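Local structure of tRNA (adenine(58)-N(1))-methyltransferase TrmI (Thermus thermophilus, 2PWY) at residues 78-83 with 171-176; 100-105 with 112-117; 126-129 with 133-136. The protein catalyses the S-adenosyl-L-methionine-dependent methylation of adenosine 58 in tRNA at N1 and is required for growth at extreme temperatures. All coordinates share one frame; numbering follows the deposited sequence.

Contact 1: 78-83 with 171-176; sequences TPTYPK and ALDLME. With SAH (S-adenosyl-L-homocysteine), chain E.
Thr80 and Asp173 pass alongside each other, pointing opposite ways, and the amino group of S-adenosyl-L-homocysteine sits against both. Thr80 OG1 and Asp173 OD2 lie 2.8 Å apart. The ligand N donates hydrogen bonds to Thr80 OG1 and to Asp173 OD2, both at 2.8 Å. Asp173 CG stands anti to the backbone N (chi1 178°), which carries the carboxylate away from the backbone toward the amino group. A water donates to Asp173 OD2 and, at 3.0 Å, to Thr78 O, so it ties the carboxylate to the 78-83 backbone. Thr80 N donates to the ligand O at 2.9 Å with an N-H...O angle of 156°. Thr80 OG1 lies beside that same N (chi1 -52°), and the one residue thus serves both the amino group and the carboxylate of the ligand. An asparagine at Asp173 would probably leave the ligand amino group without its negative partner and weaken the hold on this amino-acid end. Leu174 CB packs on the adenine, 3.5 Å from the ligand C8. The contact joins the loop leading into helix 82-91 to strand 167-173 and the residues after it. Tyr197 of strand 192-198 touches both main side chains, and Leu110 of helix 109-118 packs on Thr80.

Contact 2: 100-105 with 112-117; sequences VLEAGT and LFLARA. With SAH (S-adenosyl-L-homocysteine), chain E.
Leu114 of helix 109-118 lies against Glu102 and Val100, two residues whose side chains rise from the same side of strand 99-103. Its CD1 methyl rests on the whole length of the Glu102 chain. Leu114 CD1 is 3.7 Å from Glu102 CD and 3.8 Å from Glu102 CB. The side chains meet at a slant, so the methyl touches both the aliphatic stem and the carboxylate carbon. Further back, Leu114 CB meets Val100 CG1 at 4.2 Å, and here the two side chains cross at about a right angle. No hydrogen bond joins the segments; the contact is buried and rests on van der Waals packing.

The second shell fixes Glu102. With chi1 near 180° its chain stretches away from its own N and runs on extended, which lays it along the methyl and takes OE1 on to Ser126 and Thr111. There OE1 is hydrogen-bonded to Ser126 OG and to Thr111 OG1, so the buried acid is held from the next strand and from the helix itself. Ser126 OG is also bonded to Thr105 OG1, which links the acid to the loop after the strand.

That loop meets the bound S-adenosyl-L-homocysteine. Gly104 CA is 3.3 Å from the ligand O4', and a side chain at this position would run into the ribose. Thr105 O approaches the ligand CA at 3.4 Å. Gly104 follows a cis peptide bond and begins a glycine-rich loop, consistent with the cofactor-binding loop of class I methyltransferases.

Strand 99-103 and helix 109-118 open a beta-alpha-beta unit that continues into strand 123-128. Val124 of that strand packs on both Val100 and Leu114. On the helix, Phe113 packs on Leu66 and Leu70 of helix 66-72, while Arg116 forms a salt bridge to Asp93 of a second subunit.

Contact 3: 126-129 with 133-136; sequences SYEA and HLAQ. With SAH (S-adenosyl-L-homocysteine), chain E.
This is a buried strand-to-helix contact in a beta-alpha-beta unit of the Rossmann-like methyltransferase fold, where the pocket holds the ribose. It joins the C-terminal end of strand 123-128 to the first turns of helix 131-144. The stem of Glu128 runs antiparallel alongside Leu134, with Glu128 CG 3.7 Å from Leu134 CB. The glutamate sets out directed away from its backbone N (chi1 171°) and then bends at chi2 (55°). The bend brings the carboxylate back over the ribose. Each oxygen takes one ribose hydroxyl: O3' of S-adenosyl-L-homocysteine donates to Glu128 OE1 at 2.6 Å, and O2' donates to Glu128 OE2 at 2.7 Å. An acid at the end of the second strand that grips both ribose hydroxyls is a hallmark of class I methyltransferases. Gly106 N and Arg130 N also bond to OE1 and OE2 respectively, which holds the carboxylate in place. Leu134 packs on Phe152 and Leu154 of strand 150-154. His133 CB lies 3.8 Å from Glu128 OE2, and its ring leads off toward the ligand. There His133 ND1 donates to the ligand O3' at 2.8 Å, almost straight at 172°, with O3' at the ring edge.

How the contacts relate
From the N terminus, the chain first passes 78-83, whose partner comes 88 residues later. Contact 2 then closes a short loop between 100-105 and 112-117, packing helix 109-118 on its strand. Contact 3 follows in series and does the same for helix 131-144, between 126-129 and 133-136. Contact 1 closes last, at 171-176, and its long loop encloses the other two. None of them cross. Strands 123-128, 99-103 and 167-173 lie side by side in one sheet. Backbone bonds from Ala171 to Leu101 and from Asp173 to Ala103 join contacts 1 and 2. Ser126 OG bonds to Glu102 and Thr105, joining contacts 2 and 3. Contacts 1 and 3 do not touch, but the same ligand spans both.

Contact 1: 78-83 with 171-176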
loop_
_atom_site.group_PDB
_atom_site.type_symbol
_atom_site.label_atom_id
_atom_site.label_comp_id
_atom_site.label_asym_id
_atom_site.label_seq_id
_atom_site.Cartn_x
_atom_site.Cartn_y
_atom_site.Cartn_z
ATOM N N THR A 78 11.863 15.652 15.789
ATOM C CA THR A 78 11.215 15.518 14.486
ATOM C C THR A 78 9.683 15.688 14.614
ATOM O O THR A 78 9.040 15.015 15.438
ATOM C CB THR A 78 11.584 14.185 13.792
ATOM O OG1 THR A 78 13.014 14.089 13.669
ATOM C CG2 THR A 78 10.955 14.099 12.410
ATOM N N PRO A 79 9.098 16.602 13.816
ATOM C CA PRO A 79 7.656 16.797 13.952
ATOM C C PRO A 79 6.865 15.634 13.379
ATOM O O PRO A 79 7.368 14.888 12.534
ATOM C CB PRO A 79 7.362 18.065 13.139
ATOM C CG PRO A 79 8.607 18.401 12.403
ATOM C CD PRO A 79 9.706 17.474 12.791
ATOM N N THR A 80 5.629 15.495 13.849
ATOM C CA THR A 80 4.653 14.593 13.249
ATOM C C THR A 80 4.556 14.892 11.752
ATOM O O THR A 80 4.503 16.060 11.354
ATOM C CB THR A 80 3.276 14.820 13.896
ATOM O OG1 THR A 80 3.403 14.734 15.326
ATOM C CG2 THR A 80 2.248 13.807 13.403
ATOM N N TYR A 81 4.542 13.859 10.910
ATOM C CA TYR A 81 4.389 14.120 9.481
ATOM C C TYR A 81 2.990 14.650 9.177
ATOM O O TYR A 81 2.024 14.262 9.826
ATOM C CB TYR A 81 4.709 12.873 8.649
ATOM C CG TYR A 81 6.203 12.615 8.564
ATOM C CD1 TYR A 81 6.926 12.922 7.410
ATOM C CD2 TYR A 81 6.892 12.082 9.653
ATOM C CE1 TYR A 81 8.310 12.692 7.345
ATOM C CE2 TYR A 81 8.253 11.852 9.603
ATOM C CZ TYR A 81 8.958 12.149 8.450
ATOM O OH TYR A 81 10.317 11.905 8.425
ATOM N N PRO A 82 2.877 15.553 8.189
ATOM C CA PRO A 82 1.578 16.109 7.799
ATOM C C PRO A 82 0.460 15.088 7.541
ATOM O O PRO A 82 -0.648 15.299 7.995
ATOM C CB PRO A 82 1.922 16.919 6.538
ATOM C CG PRO A 82 3.294 17.381 6.805
ATOM C CD PRO A 82 3.960 16.146 7.380
ATOM N N LYS A 83 0.737 13.977 6.863
ATOM C CA LYS A 83 -0.323 12.995 6.603
ATOM C C LYS A 83 -0.903 12.451 7.917
ATOM O O LYS A 83 -2.103 12.154 8.032
ATOM C CB LYS A 83 0.203 11.851 5.731
ATOM C CG LYS A 83 1.231 10.948 6.404
ATOM C CD LYS A 83 1.689 9.835 5.467
ATOM C CE LYS A 83 2.738 8.963 6.177
ATOM N NZ LYS A 83 2.186 8.178 7.325
ATOM N N ALA A 171 -4.077 14.186 22.317
ATOM C CA ALA A 171 -3.155 13.864 21.228
ATOM C C ALA A 171 -1.792 13.568 21.817
ATOM O O ALA A 171 -1.211 14.418 22.509
ATOM C CB ALA A 171 -3.051 15.041 20.264
ATOM N N LEU A 172 -1.272 12.373 21.537
ATOM C CA LEU A 172 0.039 11.988 22.042
ATOM C C LEU A 172 1.023 11.715 20.930
ATOM O O LEU A 172 0.713 11.011 19.957
ATOM C CB LEU A 172 -0.050 10.752 22.948
ATOM C CG LEU A 172 -0.911 10.906 24.203
ATOM C CD1 LEU A 172 -0.812 9.636 24.986
ATOM C CD2 LEU A 172 -0.477 12.112 25.056
ATOM N N ASP A 173 2.205 12.296 21.079
ATOM C CA ASP A 173 3.351 11.944 20.259
ATOM C C ASP A 173 4.541 11.961 21.207
ATOM O O ASP A 173 5.109 13.014 21.486
ATOM C CB ASP A 173 3.540 12.930 19.094
ATOM C CG ASP A 173 4.762 12.608 18.235
ATOM O OD1 ASP A 173 5.502 11.632 18.537
ATOM O OD2 ASP A 173 4.987 13.351 17.246
ATOM N N LEU A 174 4.871 10.777 21.723
ATOM C CA LEU A 174 5.968 10.592 22.675
ATOM C C LEU A 174 6.296 9.097 22.776
ATOM O O LEU A 174 5.480 8.247 22.401
ATOM C CB LEU A 174 5.644 11.221 24.049
ATOM C CG LEU A 174 4.196 11.273 24.590
ATOM C CD1 LEU A 174 3.675 9.870 24.815
ATOM C CD2 LEU A 174 4.079 12.087 25.894
ATOM N N MET A 175 7.490 8.791 23.277
ATOM C CA MET A 175 8.035 7.430 23.228
ATOM C C MET A 175 7.304 6.443 24.132
ATOM O O MET A 175 7.213 5.258 23.807
ATOM C CB MET A 175 9.520 7.436 23.608
ATOM N N GLU A 176 6.806 6.929 25.273
ATOM C CA GLU A 176 6.230 6.050 26.293
ATOM C C GLU A 176 4.856 6.540 26.746
ATOM O O GLU A 176 4.693 6.979 27.900
ATOM C CB GLU A 176 7.179 5.928 27.483
ATOM C CG GLU A 176 8.545 5.373 27.091
ATOM C CD GLU A 176 9.527 5.362 28.231
ATOM O OE1 GLU A 176 9.725 6.418 28.871
ATOM O OE2 GLU A 176 10.111 4.288 28.471
HETATM N N SAH E . 4.379 16.015 17.654
HETATM C CA SAH E . 5.605 16.855 17.850
HETATM C CB SAH E . 6.840 15.983 18.041
HETATM C CG SAH E . 6.882 15.324 19.422
HETATM S SD SAH E . 8.490 14.526 19.674
HETATM C C SAH E . 5.755 17.777 16.655
HETATM O O SAH E . 4.994 17.657 15.683
HETATM O OXT SAH E . 6.617 18.663 16.651
HETATM C "C5'" SAH E . 8.147 13.937 21.353
HETATM C "C4'" SAH E . 8.354 15.035 22.403
HETATM O "O4'" SAH E . 7.709 14.649 23.599
HETATM C "C3'" SAH E . 9.814 15.313 22.781
HETATM O "O3'" SAH E . 10.049 16.711 22.640
HETATM C "C2'" SAH E . 9.929 14.860 24.237
HETATM O "O2'" SAH E . 10.770 15.676 25.020
HETATM C "C1'" SAH E . 8.509 15.017 24.719
HETATM N N9 SAH E . 8.040 14.134 25.799
HETATM C C8 SAH E . 8.205 12.781 25.888
HETATM N N7 SAH E . 7.541 12.362 26.989
HETATM C C5 SAH E . 6.919 13.409 27.573
HETATM C C6 SAH E . 6.114 13.529 28.713
HETATM N N6 SAH E . 5.805 12.459 29.461
HETATM N N1 SAH E . 5.634 14.789 29.042
HETATM C C2 SAH E . 5.946 15.891 28.283
HETATM N N3 SAH E . 6.751 15.759 27.169
HETATM C C4 SAH E . 7.224 14.538 26.823
HETATM O O HOH W 1 7.283 12.601 15.893
#

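Contact 2: 100-105 with 112-117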
loop_
_atom_site.group_PDB
_atom_site.type_symbol
_atom_site.label_atom_id
_atom_site.label_comp_id
_atom_site.label_asym_id
_atom_site.label_seq_id
_atom_site.Cartn_x
_atom_site.Cartn_y
_atom_site.Cartn_z
ATOM N N VAL A 100 -8.154 20.527 23.573
ATOM C CA VAL A 100 -7.369 19.323 23.315
ATOM C C VAL A 100 -6.067 19.336 24.110
ATOM O O VAL A 100 -5.370 20.347 24.158
ATOM C CB VAL A 100 -7.120 19.119 21.788
ATOM C CG1 VAL A 100 -6.356 20.307 21.162
ATOM C CG2 VAL A 100 -6.402 17.797 21.524
ATOM N N LEU A 101 -5.765 18.196 24.724
ATOM C CA LEU A 101 -4.539 18.020 25.494
ATOM C C LEU A 101 -3.484 17.398 24.586
ATOM O O LEU A 101 -3.774 16.440 23.860
ATOM C CB LEU A 101 -4.812 17.095 26.680
ATOM C CG LEU A 101 -3.692 16.885 27.702
ATOM C CD1 LEU A 101 -3.358 18.175 28.453
ATOM C CD2 LEU A 101 -4.112 15.744 28.672
ATOM N N GLU A 102 -2.264 17.931 24.642
ATOM C CA GLU A 102 -1.174 17.426 23.815
ATOM C C GLU A 102 0.106 17.204 24.600
ATOM O O GLU A 102 0.493 18.042 25.410
ATOM C CB GLU A 102 -0.852 18.402 22.663
ATOM C CG GLU A 102 0.315 17.912 21.794
ATOM C CD GLU A 102 0.853 18.943 20.793
ATOM O OE1 GLU A 102 0.867 20.162 21.087
ATOM O OE2 GLU A 102 1.275 18.512 19.692
ATOM N N ALA A 103 0.772 16.084 24.334
ATOM C CA ALA A 103 2.178 15.913 24.740
ATOM C C ALA A 103 2.862 14.918 23.789
ATOM O O ALA A 103 2.207 13.988 23.320
ATOM C CB ALA A 103 2.266 15.421 26.193
ATOM N N GLY A 104 4.149 15.118 23.463
ATOM C CA GLY A 104 4.916 16.316 23.838
ATOM C C GLY A 104 4.880 17.368 22.737
ATOM O O GLY A 104 4.764 17.023 21.558
ATOM N N THR A 105 4.963 18.649 23.107
ATOM C CA THR A 105 4.944 19.730 22.106
ATOM C C THR A 105 5.959 19.474 20.986
ATOM O O THR A 105 5.662 19.692 19.805
ATOM C CB THR A 105 5.173 21.123 22.750
ATOM O OG1 THR A 105 4.429 21.208 23.972
ATOM C CG2 THR A 105 4.717 22.238 21.813
ATOM N N LEU A 112 0.434 22.915 15.642
ATOM C CA LEU A 112 -0.170 23.782 14.637
ATOM C C LEU A 112 -1.444 23.193 14.032
ATOM O O LEU A 112 -2.442 23.907 13.866
ATOM C CB LEU A 112 0.865 24.129 13.563
ATOM C CG LEU A 112 1.907 25.170 14.010
ATOM C CD1 LEU A 112 3.098 25.147 13.064
ATOM C CD2 LEU A 112 1.292 26.601 14.106
ATOM N N PHE A 113 -1.424 21.892 13.738
ATOM C CA PHE A 113 -2.609 21.202 13.214
ATOM C C PHE A 113 -3.753 21.256 14.233
ATOM O O PHE A 113 -4.906 21.584 13.899
ATOM C CB PHE A 113 -2.276 19.751 12.848
ATOM C CG PHE A 113 -1.729 19.605 11.455
ATOM C CD1 PHE A 113 -0.388 19.867 11.189
ATOM C CD2 PHE A 113 -2.575 19.236 10.404
ATOM C CE1 PHE A 113 0.125 19.752 9.871
ATOM C CE2 PHE A 113 -2.077 19.116 9.095
ATOM C CZ PHE A 113 -0.735 19.377 8.831
ATOM N N LEU A 114 -3.424 20.960 15.486
ATOM C CA LEU A 114 -4.410 21.006 16.580
ATOM C C LEU A 114 -5.009 22.413 16.763
ATOM O O LEU A 114 -6.226 22.580 16.955
ATOM C CB LEU A 114 -3.769 20.517 17.893
ATOM C CG LEU A 114 -3.246 19.065 17.943
ATOM C CD1 LEU A 114 -2.565 18.826 19.299
ATOM C CD2 LEU A 114 -4.341 18.038 17.674
ATOM N N ALA A 115 -4.146 23.422 16.679
ATOM C CA ALA A 115 -4.544 24.819 16.880
ATOM C C ALA A 115 -5.492 25.320 15.785
ATOM O O ALA A 115 -6.444 26.025 16.076
ATOM C CB ALA A 115 -3.297 25.711 16.990
ATOM N N ARG A 116 -5.242 24.942 14.530
ATOM C CA ARG A 116 -6.194 25.228 13.444
ATOM C C ARG A 116 -7.537 24.593 13.693
ATOM O O ARG A 116 -8.576 25.225 13.451
ATOM C CB ARG A 116 -5.691 24.696 12.114
ATOM C CG ARG A 116 -4.652 25.558 11.444
ATOM C CD ARG A 116 -4.418 25.024 10.051
ATOM N NE ARG A 116 -3.607 25.952 9.288
ATOM C CZ ARG A 116 -3.262 25.784 8.017
ATOM N NH1 ARG A 116 -3.653 24.703 7.351
ATOM N NH2 ARG A 116 -2.515 26.712 7.424
ATOM N N ALA A 117 -7.519 23.328 14.128
ATOM C CA ALA A 117 -8.745 22.558 14.303
ATOM C C ALA A 117 -9.670 23.119 15.376
ATOM O O ALA A 117 -10.878 23.148 15.190
ATOM C CB ALA A 117 -8.431 21.091 14.580
HETATM N N SAH E . 4.379 16.015 17.654
HETATM C CA SAH E . 5.605 16.855 17.850
HETATM C CB SAH E . 6.840 15.983 18.041
HETATM C CG SAH E . 6.882 15.324 19.422
HETATM S SD SAH E . 8.490 14.526 19.674
HETATM C C SAH E . 5.755 17.777 16.655
HETATM O O SAH E . 4.994 17.657 15.683
HETATM O OXT SAH E . 6.617 18.663 16.651
HETATM C "C5'" SAH E . 8.147 13.937 21.353
HETATM C "C4'" SAH E . 8.354 15.035 22.403
HETATM O "O4'" SAH E . 7.709 14.649 23.599
HETATM C "C3'" SAH E . 9.814 15.313 22.781
HETATM O "O3'" SAH E . 10.049 16.711 22.640
HETATM C "C2'" SAH E . 9.929 14.860 24.237
HETATM O "O2'" SAH E . 10.770 15.676 25.020
HETATM C "C1'" SAH E . 8.509 15.017 24.719
HETATM N N9 SAH E . 8.040 14.134 25.799
HETATM C C8 SAH E . 8.205 12.781 25.888
HETATM N N7 SAH E . 7.541 12.362 26.989
HETATM C C5 SAH E . 6.919 13.409 27.573
HETATM C C6 SAH E . 6.114 13.529 28.713
HETATM N N6 SAH E . 5.805 12.459 29.461
HETATM N N1 SAH E . 5.634 14.789 29.042
HETATM C C2 SAH E . 5.946 15.891 28.283
HETATM N N3 SAH E . 6.751 15.759 27.169
HETATM C C4 SAH E . 7.224 14.538 26.823
#

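Contact 3: 126-129 with 133-136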
loop_
_atom_site.group_PDB
_atom_site.type_symbol
_atom_site.label_atom_id
_atom_site.label_comp_id
_atom_site.label_asym_id
_atom_site.label_seq_id
_atom_site.Cartn_x
_atom_site.Cartn_y
_atom_site.Cartn_z
ATOM N N SER A 126 -0.742 22.225 25.787
ATOM C CA SER A 126 0.380 21.435 25.301
ATOM C C SER A 126 1.510 21.331 26.318
ATOM O O SER A 126 1.914 22.340 26.904
ATOM C CB SER A 126 0.900 22.040 23.987
ATOM O OG SER A 126 1.812 21.166 23.350
ATOM N N TYR A 127 2.017 20.117 26.525
ATOM C CA TYR A 127 3.078 19.875 27.526
ATOM C C TYR A 127 4.349 19.398 26.874
ATOM O O TYR A 127 4.313 18.554 25.982
ATOM C CB TYR A 127 2.630 18.832 28.571
ATOM C CG TYR A 127 1.631 19.421 29.522
ATOM C CD1 TYR A 127 2.011 19.819 30.797
ATOM C CD2 TYR A 127 0.311 19.638 29.123
ATOM C CE1 TYR A 127 1.087 20.398 31.671
ATOM C CE2 TYR A 127 -0.608 20.218 29.984
ATOM C CZ TYR A 127 -0.210 20.601 31.246
ATOM O OH TYR A 127 -1.126 21.184 32.092
ATOM N N GLU A 128 5.480 19.926 27.336
ATOM C CA GLU A 128 6.781 19.489 26.840
ATOM C C GLU A 128 7.793 19.468 27.983
ATOM O O GLU A 128 7.983 20.480 28.648
ATOM C CB GLU A 128 7.253 20.426 25.712
ATOM C CG GLU A 128 8.694 20.226 25.247
ATOM C CD GLU A 128 8.998 18.809 24.810
ATOM O OE1 GLU A 128 8.360 18.315 23.842
ATOM O OE2 GLU A 128 9.895 18.190 25.422
ATOM N N ALA A 129 8.439 18.315 28.182
ATOM C CA ALA A 129 9.385 18.101 29.296
ATOM C C ALA A 129 10.739 18.775 29.100
ATOM O O ALA A 129 11.408 19.135 30.078
ATOM C CB ALA A 129 9.585 16.603 29.536
ATOM N N HIS A 133 13.565 21.945 23.538
ATOM C CA HIS A 133 12.512 21.517 22.627
ATOM C C HIS A 133 11.347 22.505 22.671
ATOM O O HIS A 133 10.879 22.968 21.629
ATOM C CB HIS A 133 12.042 20.088 22.948
ATOM C CG HIS A 133 13.020 19.014 22.559
ATOM N ND1 HIS A 133 12.656 17.689 22.444
ATOM C CD2 HIS A 133 14.340 19.067 22.256
ATOM C CE1 HIS A 133 13.706 16.972 22.089
ATOM N NE2 HIS A 133 14.740 17.785 21.958
ATOM N N LEU A 134 10.895 22.838 23.875
ATOM C CA LEU A 134 9.771 23.757 24.037
ATOM C C LEU A 134 10.055 25.144 23.451
ATOM O O LEU A 134 9.215 25.709 22.763
ATOM C CB LEU A 134 9.339 23.861 25.502
ATOM C CG LEU A 134 8.120 24.758 25.748
ATOM C CD1 LEU A 134 6.893 24.319 24.922
ATOM C CD2 LEU A 134 7.772 24.810 27.230
ATOM N N ALA A 135 11.250 25.679 23.703
ATOM C CA ALA A 135 11.622 26.971 23.128
ATOM C C ALA A 135 11.531 26.982 21.597
ATOM O O ALA A 135 10.960 27.914 21.023
ATOM C CB ALA A 135 13.010 27.394 23.597
ATOM N N GLN A 136 12.054 25.940 20.944
ATOM C CA GLN A 136 11.992 25.843 19.479
ATOM C C GLN A 136 10.544 25.691 19.010
ATOM O O GLN A 136 10.129 26.327 18.032
ATOM C CB GLN A 136 12.852 24.686 18.949
ATOM C CG GLN A 136 12.989 24.651 17.409
ATOM C CD GLN A 136 13.560 25.943 16.836
ATOM O OE1 GLN A 136 14.605 26.419 17.286
ATOM N NE2 GLN A 136 12.879 26.516 15.843
HETATM N N SAH E . 4.379 16.015 17.654
HETATM C CA SAH E . 5.605 16.855 17.850
HETATM C CB SAH E . 6.840 15.983 18.041
HETATM C CG SAH E . 6.882 15.324 19.422
HETATM S SD SAH E . 8.490 14.526 19.674
HETATM C C SAH E . 5.755 17.777 16.655
HETATM O O SAH E . 4.994 17.657 15.683
HETATM O OXT SAH E . 6.617 18.663 16.651
HETATM C "C5'" SAH E . 8.147 13.937 21.353
HETATM C "C4'" SAH E . 8.354 15.035 22.403
HETATM O "O4'" SAH E . 7.709 14.649 23.599
HETATM C "C3'" SAH E . 9.814 15.313 22.781
HETATM O "O3'" SAH E . 10.049 16.711 22.640
HETATM C "C2'" SAH E . 9.929 14.860 24.237
HETATM O "O2'" SAH E . 10.770 15.676 25.020
HETATM C "C1'" SAH E . 8.509 15.017 24.719
HETATM N N9 SAH E . 8.040 14.134 25.799
HETATM C C8 SAH E . 8.205 12.781 25.888
HETATM N N7 SAH E . 7.541 12.362 26.989
HETATM C C5 SAH E . 6.919 13.409 27.573
HETATM C C6 SAH E . 6.114 13.529 28.713
HETATM N N6 SAH E . 5.805 12.459 29.461
HETATM N N1 SAH E . 5.634 14.789 29.042
HETATM C C2 SAH E . 5.946 15.891 28.283
HETATM N N3 SAH E . 6.751 15.759 27.169
HETATM C C4 SAH E . 7.224 14.538 26.823
#